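Hypothetical protein TTHA0068 (Thermus thermophilus, PDB 2CWY) is of unknown function but belongs to the DUF309 family and folds as a small, all-helical single-chain protein. Local coordinates at residues M1-W5 / L76-D80; V8-W12 / L84-A88; E35-L39 / A67-G71; L44-A48 / R60-K64; A48-R52 / R90-A94. All blocks are in the same frame, centred on the assembly; numbering follows the deposited sequence.

Contact 1: residues M1-W5 / L76-D80; sequences MVPDW and LMGLD
Trp5 and Val2, at the start of the chain, pack against Met77 and Leu79 in a loop-to-loop contact: residues 1-5 lead into helix 5-13, and residues 76-80 lead into helix 81-92. The second segment is folded as a type I' beta turn from Leu76 to Leu79, confirmed by the bond from Leu79 N to Leu76 O at 3.0 Å. Gly78 sits in this turn at a positive phi, where a side chain would collide with the preceding carbonyl. The indole of Trp5 is held between two aliphatic groups. Leu79 CB lies over one face, 3.7 Å from the centroid of the five-membered ring and 9° off its normal, a CH-pi contact, while Leu79 CD2 extends over the six-membered ring. Pro3 CB covers the opposite face. At the ring edge, Trp5 NE1 approaches Met77 O at 2.8 Å, but the N-H...O angle of 126° makes this a weak hydrogen bond, which adds to the packing on the two faces. Met77, a selenomethionine, bends at its last torsion (chi3 78°), and its CE meets Val2 CG1 at 3.5 Å and Pro3 CD at 3.8 Å. Asp4 and Asp80 are the N-caps of the two helices that follow, so the contact brings two helix starts together. Helix 33-53 packs against it through Leu39 on Pro3, Leu38 on Met77 and Val42 on Leu79, while helix 17-30 meets Pro3 and Trp5 through Leu24.

Contact 2: residues V8-W12 / L84-A88; sequences VLGLW and LLQEA
Glu87 OE1 is gripped by two donors: Trp12 NE1 reaches it at 2.9 Å across the contact, and Arg91 NE forms a salt bridge with it from one turn further along helix 81-92. The two segments belong to an all-helical bundle and run nearly parallel, at 10°, with their axes 13.5 Å apart. That separation is wide for helices in direct contact, and it is spanned mainly by the indole of Trp12. The indole bond is fairly straight, with an N-H...O angle of 161°, and OE1 lies almost exactly in the ring plane. The carboxylate is turned nearly perpendicular to the ring, and the N-H arrives from above the carboxylate rather than within its plane. Both side chains have CG anti to the backbone N, and the Glu87 chain continues straight beyond it to bring the carboxylate to the indole. Replacing Trp12 with a leucine would probably leave Glu87 OE1 without its partner on helix 5-13 and open a gap between the two helices beside Leu84. Leu45 and Leu49 of helix 33-53 also pack on the indole, and Tyr17 meets it edge-to-face, which places the ring among three other helices. Ala88 CB lies at the ring edge, 4.4 Å from Trp12 CH2. Over the face stands Leu84 CD1, 3.4 Å from the centroid of the six-membered ring and 13° off the normal, its closest ring atom being Trp12 CE2.

Contact 3: residues E35-L39 / A67-G71; sequences ERRLL and ARLEG
Arg37 reaches from helix 33-53 to the C-terminal end of helix 59-69, where its guanidinium bonds to a backbone carbonyl in the last turn of that helix, within this helical bundle. Its first torsion sets CG beside the backbone N (chi1 -80°), and the chain then bends at chi3 (55°), which turns the guanidinium toward the helix end. Arg37 NE donates to Arg68 O at 2.9 Å with an angle of 144°, from within the carbonyl plane. Arg37 NH2 adds a weak bond to the same oxygen at 3.1 Å, so two N-H groups of one side chain share a single acceptor. The positive group is probably favoured here by the partial negative charge of the helix end, just before Glu70 leaves helical geometry. Arg68 takes a different course: its chain bends away from Arg37, and NE bonds to Gln40 OE1 on helix 33-53. On the buried side, Leu38 and Leu69 point their CB atoms away from the opposing segment, yet their branches return to it, and Trp81 of helix 81-92 packs on both. There the contact closes with Leu38 CD1 against Leu69 CD2 at 3.9 Å.

Contact 4: residues L44-A48 / R60-K64; sequences LLAAA and RNLRK
Ala48 CB rests on Asn61 CB at 3.7 Å, and this pair marks the tight part of the contact, where the two CA atoms come within 5.1 Å. The small side chains of Ala47 and Ala48 permit the closeness, and Ala47 CB touches Asn61 OD1 at 3.5 Å. Backbone packing adds to it, with Leu44 O 3.5 Å from Asn61 CB. Asn61 thus packs against Leu44, Ala47 and Ala48, its CG placed beside the backbone N by chi1 of -80°. The segments form an antiparallel helix pair, part of the bundle's helical hairpin 33-53/59-69, with an angle of 167° and axes 8.0 Å apart. No hydrogen bond crosses between them. An alanine in place of Asn61 would retain the CB contacts but is likely to lose the amide packing on Ala47 and Leu44, opening a gap beside them. Deeper in, Leu45 CD2 meets Leu62 CD1 at 3.7 Å, and Leu85 of helix 81-92 packs on both leucines. The other flank, where Leu44 and Lys64 are partly exposed, is looser toward its end: Lys64 CB still packs closely, 3.7 Å from Leu44 CD1, but after a bend at chi3 (67°) Lys64 CE comes no nearer than 4.2 Å to Leu44 CD2.

Contact 5: residues A48-R52 / R90-A94; sequences ALHQR and RRLGA
Arg52 curls back through chi2 of -79° and chi3 of -66°, and this double bend carries its guanidinium to the backbone of Leu92 at the end of helix 81-92. Leu92, with CG anti to its carbonyl carbon, puts its branches against Ala48, Leu49 and Arg52. The polar bond is made by Arg52 NH2, which donates to Leu92 O at 3.1 Å; the oxygen lies close to the guanidinium plane, while the donor is tilted 20° from the carbonyl plane. Arg52 NH1 adds a weak, long bond to the same oxygen. Apolar contact runs beside it: Leu92 CD2 lies over one face of the guanidinium and meets Arg52 CG at 3.6 Å, and Leu49 CD2 touches the same methyl at 3.5 Å. Ala48 CB meets the other branch, Leu92 CD1, at 3.8 Å. Arg91 contributes the aliphatic part of its chain, with CB 3.8 Å from Leu49 CD2, while its NE is engaged by Glu87. Gly93, at positive phi, ends the helix in a Schellman motif, with Gly93 N bonded to Arg90 O at 3.0 Å. The chemistry implies a double role for Arg52, which bonds to the last-turn carbonyl of this helix from a neighbouring one: the positive guanidinium probably gains from the negative end of the helix dipole, while the aliphatic stem helps enclose Leu92.

Overall arrangement
Contacts 2 and 5 are the buried ones, while contacts 1, 3 and 4 are partly buried. Helix 33-53 supplies a segment to contacts 3, 4 and 5. Contacts 3 and 4 join it to helix 59-69 at successive levels, and contact 5 joins it to helix 81-92, sharing Ala48 with contact 4. Contacts 1 and 2 tie the beginning of the chain to helix 81-92 and the loop before it. Chemistry varies with place: contacts 3 and 5 set an arginine at a helix C-terminus, contact 4 has no hydrogen bond, and contacts 1 and 2 centre on tryptophans. Contacts 1 and 5, 22 Å apart between centres, occupy opposite sides of the chain's centre.

Contact 1: residues M1-W5 / L76-D80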
# COMPACT_ATOMS: atom_id res chain seq x y z
N MSE A 1 -16.64 8.24 -4.03
CA MSE A 1 -16.11 6.85 -4.10
C MSE A 1 -14.68 6.70 -3.62
O MSE A 1 -13.77 7.42 -4.05
CB MSE A 1 -16.18 6.32 -5.53
CG MSE A 1 -17.54 5.85 -5.99
SE MSE A 1 -17.32 5.26 -7.81
CE MSE A 1 -16.88 6.99 -8.58
N VAL A 2 -14.47 5.75 -2.72
CA VAL A 2 -13.16 5.46 -2.19
C VAL A 2 -13.07 3.95 -2.23
O VAL A 2 -14.09 3.27 -2.35
CB VAL A 2 -13.01 5.97 -0.75
CG1 VAL A 2 -13.17 7.50 -0.74
CG2 VAL A 2 -14.05 5.34 0.15
N PRO A 3 -11.86 3.39 -2.13
CA PRO A 3 -11.71 1.93 -2.18
C PRO A 3 -12.56 1.15 -1.17
O PRO A 3 -12.84 1.64 -0.08
CB PRO A 3 -10.21 1.73 -1.89
CG PRO A 3 -9.58 3.02 -2.31
CD PRO A 3 -10.57 4.04 -1.82
N ASP A 4 -13.00 -0.05 -1.56
CA ASP A 4 -13.71 -0.93 -0.64
C ASP A 4 -12.50 -1.73 -0.12
O ASP A 4 -12.04 -2.65 -0.79
CB ASP A 4 -14.66 -1.88 -1.37
CG ASP A 4 -15.26 -2.93 -0.45
OD1 ASP A 4 -14.59 -3.35 0.52
OD2 ASP A 4 -16.41 -3.35 -0.69
N TRP A 5 -11.98 -1.37 1.04
CA TRP A 5 -10.79 -2.03 1.56
C TRP A 5 -10.95 -3.53 1.81
O TRP A 5 -9.97 -4.27 1.81
CB TRP A 5 -10.28 -1.29 2.81
CG TRP A 5 -9.78 0.11 2.52
CD1 TRP A 5 -10.30 1.29 2.96
CD2 TRP A 5 -8.62 0.46 1.73
NE1 TRP A 5 -9.54 2.35 2.51
CE2 TRP A 5 -8.51 1.86 1.75
CE3 TRP A 5 -7.67 -0.29 1.02
CZ2 TRP A 5 -7.47 2.55 1.08
CZ3 TRP A 5 -6.64 0.39 0.35
CH2 TRP A 5 -6.55 1.79 0.39
N LEU A 76 -7.28 5.67 8.35
CA LEU A 76 -7.58 6.74 7.41
C LEU A 76 -8.27 6.07 6.23
O LEU A 76 -7.85 5.00 5.77
CB LEU A 76 -6.29 7.43 6.95
CG LEU A 76 -6.47 8.65 6.05
CD1 LEU A 76 -7.28 9.72 6.78
CD2 LEU A 76 -5.11 9.17 5.63
N MSE A 77 -9.35 6.69 5.77
CA MSE A 77 -10.14 6.17 4.65
C MSE A 77 -10.74 4.80 4.97
O MSE A 77 -11.11 4.06 4.07
CB MSE A 77 -9.28 6.05 3.38
CG MSE A 77 -8.70 7.35 2.88
SE MSE A 77 -8.04 7.14 1.05
CE MSE A 77 -9.74 7.22 0.13
N GLY A 78 -10.83 4.48 6.26
CA GLY A 78 -11.39 3.20 6.68
C GLY A 78 -10.38 2.07 6.69
O GLY A 78 -10.75 0.90 6.81
N LEU A 79 -9.10 2.42 6.59
CA LEU A 79 -8.01 1.44 6.57
C LEU A 79 -7.01 1.56 7.73
O LEU A 79 -6.53 2.64 8.04
CB LEU A 79 -7.22 1.57 5.26
CG LEU A 79 -5.96 0.69 5.16
CD1 LEU A 79 -6.36 -0.78 5.10
CD2 LEU A 79 -5.15 1.09 3.93
N ASP A 80 -6.71 0.43 8.37
CA ASP A 80 -5.71 0.41 9.44
C ASP A 80 -4.38 0.19 8.72
O ASP A 80 -3.86 -0.93 8.66
CB ASP A 80 -5.99 -0.74 10.40
CG ASP A 80 -4.96 -0.83 11.53
OD1 ASP A 80 -3.97 -0.06 11.51
OD2 ASP A 80 -5.16 -1.67 12.43

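Contact 2: residues V8-W12 / L84-A88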
# COMPACT_ATOMS: atom_id res chain seq x y z
N VAL A 8 -9.93 -4.89 -1.46
CA VAL A 8 -8.51 -4.65 -1.69
C VAL A 8 -7.66 -5.57 -0.84
O VAL A 8 -6.69 -6.16 -1.32
CB VAL A 8 -8.14 -3.18 -1.41
CG1 VAL A 8 -6.64 -2.98 -1.57
CG2 VAL A 8 -8.90 -2.27 -2.38
N LEU A 9 -8.01 -5.71 0.43
CA LEU A 9 -7.25 -6.58 1.31
C LEU A 9 -7.46 -8.04 0.89
O LEU A 9 -6.62 -8.91 1.18
CB LEU A 9 -7.68 -6.36 2.77
CG LEU A 9 -7.34 -4.95 3.27
CD1 LEU A 9 -7.83 -4.78 4.69
CD2 LEU A 9 -5.83 -4.74 3.18
N GLY A 10 -8.56 -8.30 0.19
CA GLY A 10 -8.84 -9.63 -0.31
C GLY A 10 -7.81 -9.97 -1.37
O GLY A 10 -7.26 -11.08 -1.39
N LEU A 11 -7.54 -9.03 -2.26
CA LEU A 11 -6.54 -9.23 -3.30
C LEU A 11 -5.18 -9.44 -2.65
O LEU A 11 -4.40 -10.32 -3.04
CB LEU A 11 -6.45 -8.01 -4.22
CG LEU A 11 -7.69 -7.65 -5.03
CD1 LEU A 11 -7.53 -6.24 -5.57
CD2 LEU A 11 -7.88 -8.66 -6.17
N TRP A 12 -4.89 -8.60 -1.65
CA TRP A 12 -3.62 -8.67 -0.92
C TRP A 12 -3.43 -10.04 -0.26
O TRP A 12 -2.34 -10.62 -0.33
CB TRP A 12 -3.57 -7.58 0.14
CG TRP A 12 -2.29 -7.51 0.94
CD1 TRP A 12 -1.86 -8.39 1.90
CD2 TRP A 12 -1.29 -6.49 0.86
NE1 TRP A 12 -0.65 -7.97 2.42
CE2 TRP A 12 -0.28 -6.81 1.80
CE3 TRP A 12 -1.14 -5.32 0.09
CZ2 TRP A 12 0.85 -6.01 2.00
CZ3 TRP A 12 -0.00 -4.53 0.28
CH2 TRP A 12 0.97 -4.88 1.23
N LEU A 84 -1.05 -2.89 7.92
CA LEU A 84 -0.62 -3.27 6.58
C LEU A 84 0.88 -3.01 6.41
O LEU A 84 1.60 -3.81 5.83
CB LEU A 84 -1.41 -2.49 5.53
CG LEU A 84 -1.22 -2.91 4.07
CD1 LEU A 84 -1.53 -4.40 3.91
CD2 LEU A 84 -2.17 -2.06 3.20
N LEU A 85 1.33 -1.87 6.91
CA LEU A 85 2.75 -1.51 6.82
C LEU A 85 3.56 -2.50 7.66
O LEU A 85 4.65 -2.92 7.26
CB LEU A 85 2.96 -0.08 7.32
CG LEU A 85 4.39 0.41 7.53
CD1 LEU A 85 5.14 0.46 6.22
CD2 LEU A 85 4.33 1.81 8.15
N GLN A 86 3.02 -2.87 8.82
CA GLN A 86 3.69 -3.84 9.70
C GLN A 86 3.86 -5.17 8.96
O GLN A 86 4.93 -5.78 9.00
CB GLN A 86 2.88 -4.07 10.97
CG GLN A 86 3.43 -5.15 11.91
CD GLN A 86 2.63 -5.25 13.19
OE1 GLN A 86 1.48 -5.70 13.18
NE2 GLN A 86 3.21 -4.80 14.29
N GLU A 87 2.80 -5.61 8.28
CA GLU A 87 2.86 -6.87 7.54
C GLU A 87 3.88 -6.79 6.40
O GLU A 87 4.71 -7.69 6.23
CB GLU A 87 1.49 -7.27 6.97
CG GLU A 87 1.55 -8.61 6.21
CD GLU A 87 0.26 -8.96 5.47
OE1 GLU A 87 0.34 -9.73 4.49
OE2 GLU A 87 -0.82 -8.47 5.86
N ALA A 88 3.82 -5.71 5.63
CA ALA A 88 4.77 -5.53 4.52
C ALA A 88 6.20 -5.58 5.03
O ALA A 88 7.06 -6.25 4.45
CB ALA A 88 4.52 -4.20 3.82

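Contact 3: residues E35-L39 / A67-G71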
# COMPACT_ATOMS: atom_id res chain seq x y z
N GLU A 35 -5.28 11.70 1.95
CA GLU A 35 -5.86 10.57 1.24
C GLU A 35 -4.95 10.14 0.09
O GLU A 35 -4.73 8.94 -0.12
CB GLU A 35 -7.24 10.96 0.70
CG GLU A 35 -8.30 11.11 1.79
CD GLU A 35 -8.01 12.26 2.76
OE1 GLU A 35 -8.25 12.07 3.97
OE2 GLU A 35 -7.57 13.34 2.32
N ARG A 36 -4.41 11.11 -0.65
CA ARG A 36 -3.54 10.79 -1.78
C ARG A 36 -2.26 10.14 -1.25
O ARG A 36 -1.75 9.18 -1.82
CB ARG A 36 -3.21 12.06 -2.60
CG ARG A 36 -2.70 11.78 -4.03
CD ARG A 36 -2.23 13.06 -4.76
NE ARG A 36 -1.71 12.78 -6.10
CZ ARG A 36 -2.45 12.72 -7.21
NH1 ARG A 36 -3.76 12.91 -7.16
NH2 ARG A 36 -1.87 12.44 -8.38
N ARG A 37 -1.76 10.63 -0.12
CA ARG A 37 -0.55 10.06 0.45
C ARG A 37 -0.80 8.62 0.88
O ARG A 37 0.01 7.72 0.61
CB ARG A 37 -0.08 10.90 1.65
CG ARG A 37 0.68 12.17 1.24
CD ARG A 37 0.87 13.09 2.43
NE ARG A 37 1.52 12.41 3.54
CZ ARG A 37 1.41 12.79 4.81
NH1 ARG A 37 0.68 13.86 5.11
NH2 ARG A 37 2.01 12.10 5.76
N LEU A 38 -1.93 8.39 1.54
CA LEU A 38 -2.27 7.05 1.97
C LEU A 38 -2.35 6.10 0.79
O LEU A 38 -1.78 5.01 0.83
CB LEU A 38 -3.61 7.06 2.70
CG LEU A 38 -4.13 5.65 2.98
CD1 LEU A 38 -3.29 5.00 4.09
CD2 LEU A 38 -5.56 5.71 3.36
N LEU A 39 -3.06 6.49 -0.27
CA LEU A 39 -3.20 5.62 -1.44
C LEU A 39 -1.85 5.30 -2.08
O LEU A 39 -1.58 4.13 -2.41
CB LEU A 39 -4.16 6.27 -2.46
CG LEU A 39 -5.62 6.30 -1.97
CD1 LEU A 39 -6.41 7.36 -2.71
CD2 LEU A 39 -6.25 4.91 -2.15
N ALA A 67 7.75 7.16 3.75
CA ALA A 67 7.82 8.61 3.63
C ALA A 67 6.42 9.21 3.44
O ALA A 67 6.10 10.27 3.97
CB ALA A 67 8.71 8.99 2.46
N ARG A 68 5.59 8.52 2.67
CA ARG A 68 4.24 8.99 2.41
C ARG A 68 3.30 8.79 3.60
O ARG A 68 2.43 9.63 3.87
CB ARG A 68 3.64 8.25 1.21
CG ARG A 68 4.47 8.25 -0.06
CD ARG A 68 4.27 9.50 -0.90
NE ARG A 68 5.01 9.40 -2.16
CZ ARG A 68 6.33 9.47 -2.27
NH1 ARG A 68 7.07 9.65 -1.18
NH2 ARG A 68 6.91 9.36 -3.46
N LEU A 69 3.45 7.67 4.30
CA LEU A 69 2.57 7.33 5.42
C LEU A 69 2.92 8.02 6.73
O LEU A 69 2.08 8.17 7.62
CB LEU A 69 2.57 5.81 5.63
CG LEU A 69 2.08 5.01 4.41
CD1 LEU A 69 2.46 3.55 4.55
CD2 LEU A 69 0.57 5.18 4.25
N GLU A 70 4.16 8.47 6.82
CA GLU A 70 4.64 9.14 8.01
C GLU A 70 3.79 10.33 8.42
O GLU A 70 3.61 11.26 7.64
CB GLU A 70 6.08 9.62 7.80
CG GLU A 70 6.66 10.32 9.02
CD GLU A 70 6.88 9.38 10.19
OE1 GLU A 70 5.94 8.66 10.58
OE2 GLU A 70 8.01 9.37 10.73
N GLY A 71 3.27 10.29 9.64
CA GLY A 71 2.48 11.40 10.15
C GLY A 71 1.00 11.38 9.84
O GLY A 71 0.26 12.27 10.27

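Contact 4: residues L44-A48 / R60-K64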
# COMPACT_ATOMS: atom_id res chain seq x y z
N LEU A 44 2.73 1.63 -2.95
CA LEU A 44 4.18 1.36 -2.87
C LEU A 44 4.50 0.11 -2.04
O LEU A 44 5.50 -0.56 -2.30
CB LEU A 44 4.91 2.59 -2.31
CG LEU A 44 4.94 3.81 -3.26
CD1 LEU A 44 5.28 5.10 -2.49
CD2 LEU A 44 5.97 3.54 -4.35
N LEU A 45 3.67 -0.19 -1.04
CA LEU A 45 3.89 -1.40 -0.24
C LEU A 45 3.57 -2.59 -1.14
O LEU A 45 4.30 -3.59 -1.16
CB LEU A 45 2.96 -1.42 0.98
CG LEU A 45 3.19 -0.31 2.01
CD1 LEU A 45 2.24 -0.52 3.18
CD2 LEU A 45 4.63 -0.33 2.48
N ALA A 46 2.46 -2.51 -1.88
CA ALA A 46 2.09 -3.59 -2.79
C ALA A 46 3.22 -3.77 -3.82
O ALA A 46 3.65 -4.90 -4.10
CB ALA A 46 0.76 -3.28 -3.50
N ALA A 47 3.70 -2.66 -4.36
CA ALA A 47 4.77 -2.68 -5.36
C ALA A 47 6.04 -3.34 -4.81
O ALA A 47 6.73 -4.06 -5.53
CB ALA A 47 5.07 -1.25 -5.85
N ALA A 48 6.35 -3.08 -3.54
CA ALA A 48 7.53 -3.65 -2.91
C ALA A 48 7.43 -5.17 -2.88
O ALA A 48 8.38 -5.88 -3.23
CB ALA A 48 7.68 -3.12 -1.49
N ARG A 60 13.45 -0.00 -1.56
CA ARG A 60 13.32 1.36 -2.07
C ARG A 60 11.83 1.75 -2.03
O ARG A 60 11.48 2.85 -1.58
CB ARG A 60 13.87 1.46 -3.50
CG ARG A 60 13.90 2.88 -4.06
CD ARG A 60 14.64 2.94 -5.41
NE ARG A 60 14.84 4.32 -5.85
CZ ARG A 60 15.45 4.67 -6.98
NH1 ARG A 60 15.93 3.73 -7.79
NH2 ARG A 60 15.59 5.95 -7.30
N ASN A 61 10.98 0.84 -2.47
CA ASN A 61 9.54 1.06 -2.44
C ASN A 61 9.04 1.18 -0.99
O ASN A 61 8.23 2.05 -0.68
CB ASN A 61 8.81 -0.07 -3.18
CG ASN A 61 8.83 0.12 -4.70
OD1 ASN A 61 8.52 -0.81 -5.46
ND2 ASN A 61 9.17 1.32 -5.14
N LEU A 62 9.52 0.32 -0.09
CA LEU A 62 9.10 0.40 1.31
C LEU A 62 9.48 1.77 1.89
O LEU A 62 8.67 2.39 2.58
CB LEU A 62 9.76 -0.70 2.16
CG LEU A 62 9.50 -0.58 3.67
CD1 LEU A 62 8.02 -0.65 3.95
CD2 LEU A 62 10.24 -1.68 4.41
N ARG A 63 10.69 2.23 1.59
CA ARG A 63 11.16 3.53 2.07
C ARG A 63 10.26 4.67 1.57
O ARG A 63 9.89 5.57 2.33
CB ARG A 63 12.61 3.80 1.61
CG ARG A 63 13.01 5.28 1.65
CD ARG A 63 14.50 5.52 1.43
NE ARG A 63 15.06 4.80 0.28
CZ ARG A 63 14.67 4.96 -0.98
NH1 ARG A 63 13.71 5.82 -1.30
NH2 ARG A 63 15.27 4.26 -1.94
N LYS A 64 9.91 4.62 0.29
CA LYS A 64 9.04 5.66 -0.27
C LYS A 64 7.65 5.59 0.37
O LYS A 64 7.03 6.62 0.65
CB LYS A 64 8.94 5.49 -1.79
CG LYS A 64 10.27 5.75 -2.48
CD LYS A 64 10.26 5.24 -3.91
CE LYS A 64 9.30 6.00 -4.78
NZ LYS A 64 9.38 5.49 -6.19

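Contact 5: residues A48-R52 / R90-A94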
# COMPACT_ATOMS: atom_id res chain seq x y z
N ALA A 48 6.35 -3.08 -3.54
CA ALA A 48 7.53 -3.65 -2.91
C ALA A 48 7.43 -5.17 -2.88
O ALA A 48 8.38 -5.88 -3.23
CB ALA A 48 7.68 -3.12 -1.49
N LEU A 49 6.28 -5.68 -2.46
CA LEU A 49 6.10 -7.12 -2.39
C LEU A 49 6.11 -7.78 -3.76
O LEU A 49 6.61 -8.90 -3.91
CB LEU A 49 4.82 -7.46 -1.63
CG LEU A 49 4.86 -6.96 -0.18
CD1 LEU A 49 3.56 -7.34 0.51
CD2 LEU A 49 6.05 -7.55 0.55
N HIS A 50 5.56 -7.08 -4.76
CA HIS A 50 5.55 -7.60 -6.13
C HIS A 50 6.99 -7.70 -6.62
O HIS A 50 7.39 -8.71 -7.21
CB HIS A 50 4.76 -6.66 -7.05
CG HIS A 50 4.83 -7.05 -8.50
ND1 HIS A 50 4.30 -8.22 -8.99
CD2 HIS A 50 5.40 -6.42 -9.55
CE1 HIS A 50 4.55 -8.30 -10.28
NE2 HIS A 50 5.22 -7.23 -10.65
N GLN A 51 7.79 -6.66 -6.39
CA GLN A 51 9.18 -6.69 -6.82
C GLN A 51 9.93 -7.85 -6.18
O GLN A 51 10.70 -8.53 -6.85
CB GLN A 51 9.89 -5.38 -6.47
CG GLN A 51 9.51 -4.21 -7.38
CD GLN A 51 9.87 -4.46 -8.83
OE1 GLN A 51 11.03 -4.64 -9.17
NE2 GLN A 51 8.86 -4.45 -9.70
N ARG A 52 9.69 -8.08 -4.90
CA ARG A 52 10.39 -9.16 -4.22
C ARG A 52 9.98 -10.54 -4.73
O ARG A 52 10.79 -11.47 -4.73
CB ARG A 52 10.22 -9.01 -2.71
CG ARG A 52 11.15 -7.90 -2.19
CD ARG A 52 12.59 -8.44 -2.06
NE ARG A 52 12.57 -9.44 -1.01
CZ ARG A 52 12.74 -9.18 0.28
NH1 ARG A 52 12.65 -10.17 1.15
NH2 ARG A 52 13.08 -7.97 0.70
N ARG A 90 7.40 -7.01 7.70
CA ARG A 90 7.78 -8.36 8.07
C ARG A 90 8.04 -9.23 6.85
O ARG A 90 9.05 -9.96 6.81
CB ARG A 90 6.71 -8.98 8.97
CG ARG A 90 6.77 -8.38 10.35
CD ARG A 90 5.63 -8.84 11.23
NE ARG A 90 5.75 -8.27 12.57
CZ ARG A 90 4.74 -8.21 13.43
NH1 ARG A 90 3.56 -8.69 13.08
NH2 ARG A 90 4.91 -7.66 14.62
N ARG A 91 7.18 -9.14 5.84
CA ARG A 91 7.38 -9.93 4.62
C ARG A 91 8.67 -9.56 3.90
O ARG A 91 9.27 -10.40 3.22
CB ARG A 91 6.19 -9.76 3.67
CG ARG A 91 4.93 -10.50 4.11
CD ARG A 91 3.81 -10.38 3.10
NE ARG A 91 2.62 -11.11 3.53
CZ ARG A 91 2.48 -12.43 3.46
NH1 ARG A 91 3.47 -13.17 2.97
NH2 ARG A 91 1.37 -13.01 3.90
N LEU A 92 9.10 -8.31 4.03
CA LEU A 92 10.32 -7.85 3.38
C LEU A 92 11.56 -8.07 4.23
O LEU A 92 12.69 -7.87 3.76
CB LEU A 92 10.20 -6.37 3.03
CG LEU A 92 9.11 -6.03 2.00
CD1 LEU A 92 8.99 -4.51 1.85
CD2 LEU A 92 9.44 -6.68 0.68
N GLY A 93 11.35 -8.47 5.48
CA GLY A 93 12.47 -8.68 6.39
C GLY A 93 13.02 -7.35 6.84
O GLY A 93 14.17 -7.25 7.27
N ALA A 94 12.19 -6.31 6.75
CA ALA A 94 12.58 -4.96 7.13
C ALA A 94 12.21 -4.61 8.57
O ALA A 94 13.13 -4.56 9.42
CB ALA A 94 11.95 -3.96 6.18
OXT ALA A 94 11.01 -4.39 8.84